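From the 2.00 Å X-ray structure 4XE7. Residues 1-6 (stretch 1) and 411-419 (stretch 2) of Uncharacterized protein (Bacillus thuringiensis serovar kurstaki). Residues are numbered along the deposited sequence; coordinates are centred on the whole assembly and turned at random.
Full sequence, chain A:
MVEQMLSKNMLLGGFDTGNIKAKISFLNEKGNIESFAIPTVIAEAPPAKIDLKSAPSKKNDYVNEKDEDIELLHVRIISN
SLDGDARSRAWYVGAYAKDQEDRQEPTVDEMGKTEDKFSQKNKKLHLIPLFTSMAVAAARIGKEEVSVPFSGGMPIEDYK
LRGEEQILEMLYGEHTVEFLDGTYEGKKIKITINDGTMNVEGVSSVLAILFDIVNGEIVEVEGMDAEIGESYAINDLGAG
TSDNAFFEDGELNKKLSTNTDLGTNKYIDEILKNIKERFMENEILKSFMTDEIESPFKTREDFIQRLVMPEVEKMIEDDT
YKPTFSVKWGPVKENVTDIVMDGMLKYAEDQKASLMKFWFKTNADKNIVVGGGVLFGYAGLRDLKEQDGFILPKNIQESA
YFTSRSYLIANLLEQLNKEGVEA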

# COMPACT_ATOMS: atom_id res chain seq x y z
N MET A 1 20.61 17.36 -11.27
CA MET A 1 19.43 17.64 -12.08
C MET A 1 18.15 17.32 -11.31
O MET A 1 17.23 18.14 -11.23
CB MET A 1 19.45 16.85 -13.39
CG MET A 1 18.18 16.96 -14.24
SD MET A 1 18.00 18.57 -15.05
CE MET A 1 19.66 18.87 -15.67
N VAL A 2 18.10 16.12 -10.74
CA VAL A 2 16.94 15.75 -9.93
C VAL A 2 16.87 16.67 -8.72
O VAL A 2 15.79 17.13 -8.33
CB VAL A 2 17.00 14.28 -9.50
CG1 VAL A 2 15.96 14.01 -8.42
CG2 VAL A 2 16.79 13.37 -10.73
N GLU A 3 18.04 16.97 -8.16
CA GLU A 3 18.16 17.95 -7.09
C GLU A 3 17.50 19.27 -7.39
O GLU A 3 16.71 19.75 -6.60
CB GLU A 3 19.63 18.23 -6.80
CG GLU A 3 20.19 17.40 -5.69
CD GLU A 3 21.62 17.78 -5.40
OE1 GLU A 3 22.52 17.21 -6.06
OE2 GLU A 3 21.83 18.68 -4.55
N GLN A 4 17.86 19.86 -8.53
CA GLN A 4 17.30 21.13 -8.99
C GLN A 4 15.80 21.03 -9.17
O GLN A 4 15.06 21.93 -8.83
CB GLN A 4 17.93 21.57 -10.30
CG GLN A 4 19.29 22.22 -10.22
CD GLN A 4 19.77 22.66 -11.59
OE1 GLN A 4 19.64 21.92 -12.57
NE2 GLN A 4 20.32 23.87 -11.67
N MET A 5 15.36 19.91 -9.75
CA MET A 5 13.94 19.65 -9.95
C MET A 5 13.19 19.68 -8.63
O MET A 5 12.20 20.39 -8.49
CB MET A 5 13.74 18.29 -10.65
CG MET A 5 12.29 17.94 -11.00
SD MET A 5 12.08 16.19 -11.50
CE MET A 5 12.51 15.36 -9.98
N LEU A 6 13.67 18.91 -7.66
CA LEU A 6 12.94 18.74 -6.40
C LEU A 6 12.97 19.98 -5.53
O LEU A 6 12.06 20.20 -4.72
CB LEU A 6 13.49 17.55 -5.62
CG LEU A 6 13.34 16.17 -6.27
CD1 LEU A 6 14.05 15.09 -5.45
CD2 LEU A 6 11.86 15.84 -6.47
N ASN A 411 6.82 8.89 -13.62
CA ASN A 411 6.75 10.35 -13.52
C ASN A 411 8.14 11.01 -13.55
O ASN A 411 8.33 12.02 -14.22
CB ASN A 411 6.00 10.75 -12.26
CG ASN A 411 5.35 12.12 -12.38
OD1 ASN A 411 5.42 12.77 -13.43
ND2 ASN A 411 4.70 12.57 -11.31
N LEU A 412 9.10 10.45 -12.82
CA LEU A 412 10.46 10.97 -12.83
C LEU A 412 11.06 10.88 -14.23
O LEU A 412 11.63 11.85 -14.74
CB LEU A 412 11.35 10.23 -11.81
CG LEU A 412 12.82 10.64 -11.82
CD1 LEU A 412 12.98 12.13 -11.56
CD2 LEU A 412 13.62 9.83 -10.81
N LEU A 413 10.93 9.71 -14.85
CA LEU A 413 11.45 9.51 -16.20
C LEU A 413 10.83 10.49 -17.20
O LEU A 413 11.52 11.05 -18.05
CB LEU A 413 11.21 8.07 -16.64
CG LEU A 413 12.06 7.01 -15.91
CD1 LEU A 413 11.51 5.61 -16.19
CD2 LEU A 413 13.52 7.12 -16.34
N GLU A 414 9.53 10.71 -17.07
CA GLU A 414 8.84 11.71 -17.89
C GLU A 414 9.42 13.13 -17.70
O GLU A 414 9.65 13.84 -18.69
CB GLU A 414 7.35 11.70 -17.58
CG GLU A 414 6.55 12.74 -18.34
CD GLU A 414 6.75 12.64 -19.85
OE1 GLU A 414 6.84 11.50 -20.37
OE2 GLU A 414 6.82 13.70 -20.50
N GLN A 415 9.65 13.54 -16.46
CA GLN A 415 10.17 14.89 -16.21
C GLN A 415 11.61 15.03 -16.70
O GLN A 415 12.00 16.10 -17.19
CB GLN A 415 10.10 15.24 -14.72
CG GLN A 415 8.76 14.99 -14.10
CD GLN A 415 7.65 15.65 -14.89
OE1 GLN A 415 7.71 16.84 -15.16
NE2 GLN A 415 6.65 14.87 -15.28
N LEU A 416 12.40 13.97 -16.57
CA LEU A 416 13.77 13.96 -17.06
C LEU A 416 13.78 14.01 -18.59
O LEU A 416 14.70 14.57 -19.20
CB LEU A 416 14.53 12.71 -16.59
CG LEU A 416 14.91 12.54 -15.12
CD1 LEU A 416 15.53 11.15 -14.90
CD2 LEU A 416 15.87 13.63 -14.66
N ASN A 417 12.77 13.40 -19.21
CA ASN A 417 12.66 13.44 -20.67
C ASN A 417 12.41 14.87 -21.17
O ASN A 417 12.87 15.24 -22.25
CB ASN A 417 11.56 12.49 -21.13
CG ASN A 417 11.39 12.49 -22.65
OD1 ASN A 417 10.45 13.09 -23.17
ND2 ASN A 417 12.30 11.81 -23.35
N LYS A 418 11.68 15.67 -20.39
CA LYS A 418 11.51 17.09 -20.68
C LYS A 418 12.85 17.84 -20.74
O LYS A 418 12.99 18.80 -21.50
CB LYS A 418 10.64 17.77 -19.62
CG LYS A 418 9.15 17.52 -19.70
CD LYS A 418 8.45 18.40 -18.67
CE LYS A 418 6.96 18.13 -18.62
NZ LYS A 418 6.68 16.69 -18.41
N GLU A 419 13.79 17.39 -19.91
CA GLU A 419 15.07 18.06 -19.67
C GLU A 419 14.89 19.51 -19.23
O GLU A 419 15.07 19.83 -18.06
CB GLU A 419 15.96 17.99 -20.92
CG GLU A 419 16.74 16.71 -21.02
CD GLU A 419 16.44 15.94 -22.29
OE1 GLU A 419 15.81 16.52 -23.20
OE2 GLU A 419 16.83 14.75 -22.37

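The contact is a small, mainly apolar packing of the chain's first helical turn across a helix from its far end, with no hydrogen bond between the two stretches. The helix axes come no closer than 11.5 Å and their directions differ by 102°, so the helices cross nearly at right angles; the contact buries 246 Å² summed over both sides.

Met-5 loses the most area, 51 Å². Its CA-to-CB bond points toward the other helix, and t, t, p torsions carry the flexible thioether along that surface: CE lies 3.6 Å from Leu-412 CD1, the shortest approach, while SD sits 3.9 Å from Gln-415 CB. Gln-415 thus offers aliphatic carbon here, while its amide NE2 makes a weak hydrogen bond to Asn-411 OD1 (3.1 Å) within its own helix.

Val-2 bridges two leucines one helical turn apart. Its CG2 is 4.1 Å from Leu-412 CD1 and 4.0 Å from Leu-416 CD2, a short branch sufficient where the backbones are near (Val-2 CA to Leu-416 CA, 8.0 Å). Leu-412, buried in the whole assembly, takes both Met-5 CE and Val-2 CG2 on its CD1. Both leucines leave their helix sideways, but their branched ends come nearer, and each has 42 Å² covered by the other stretch. At the exposed margin, Met-1 CG reaches Leu-416 CD2 at 4.1 Å.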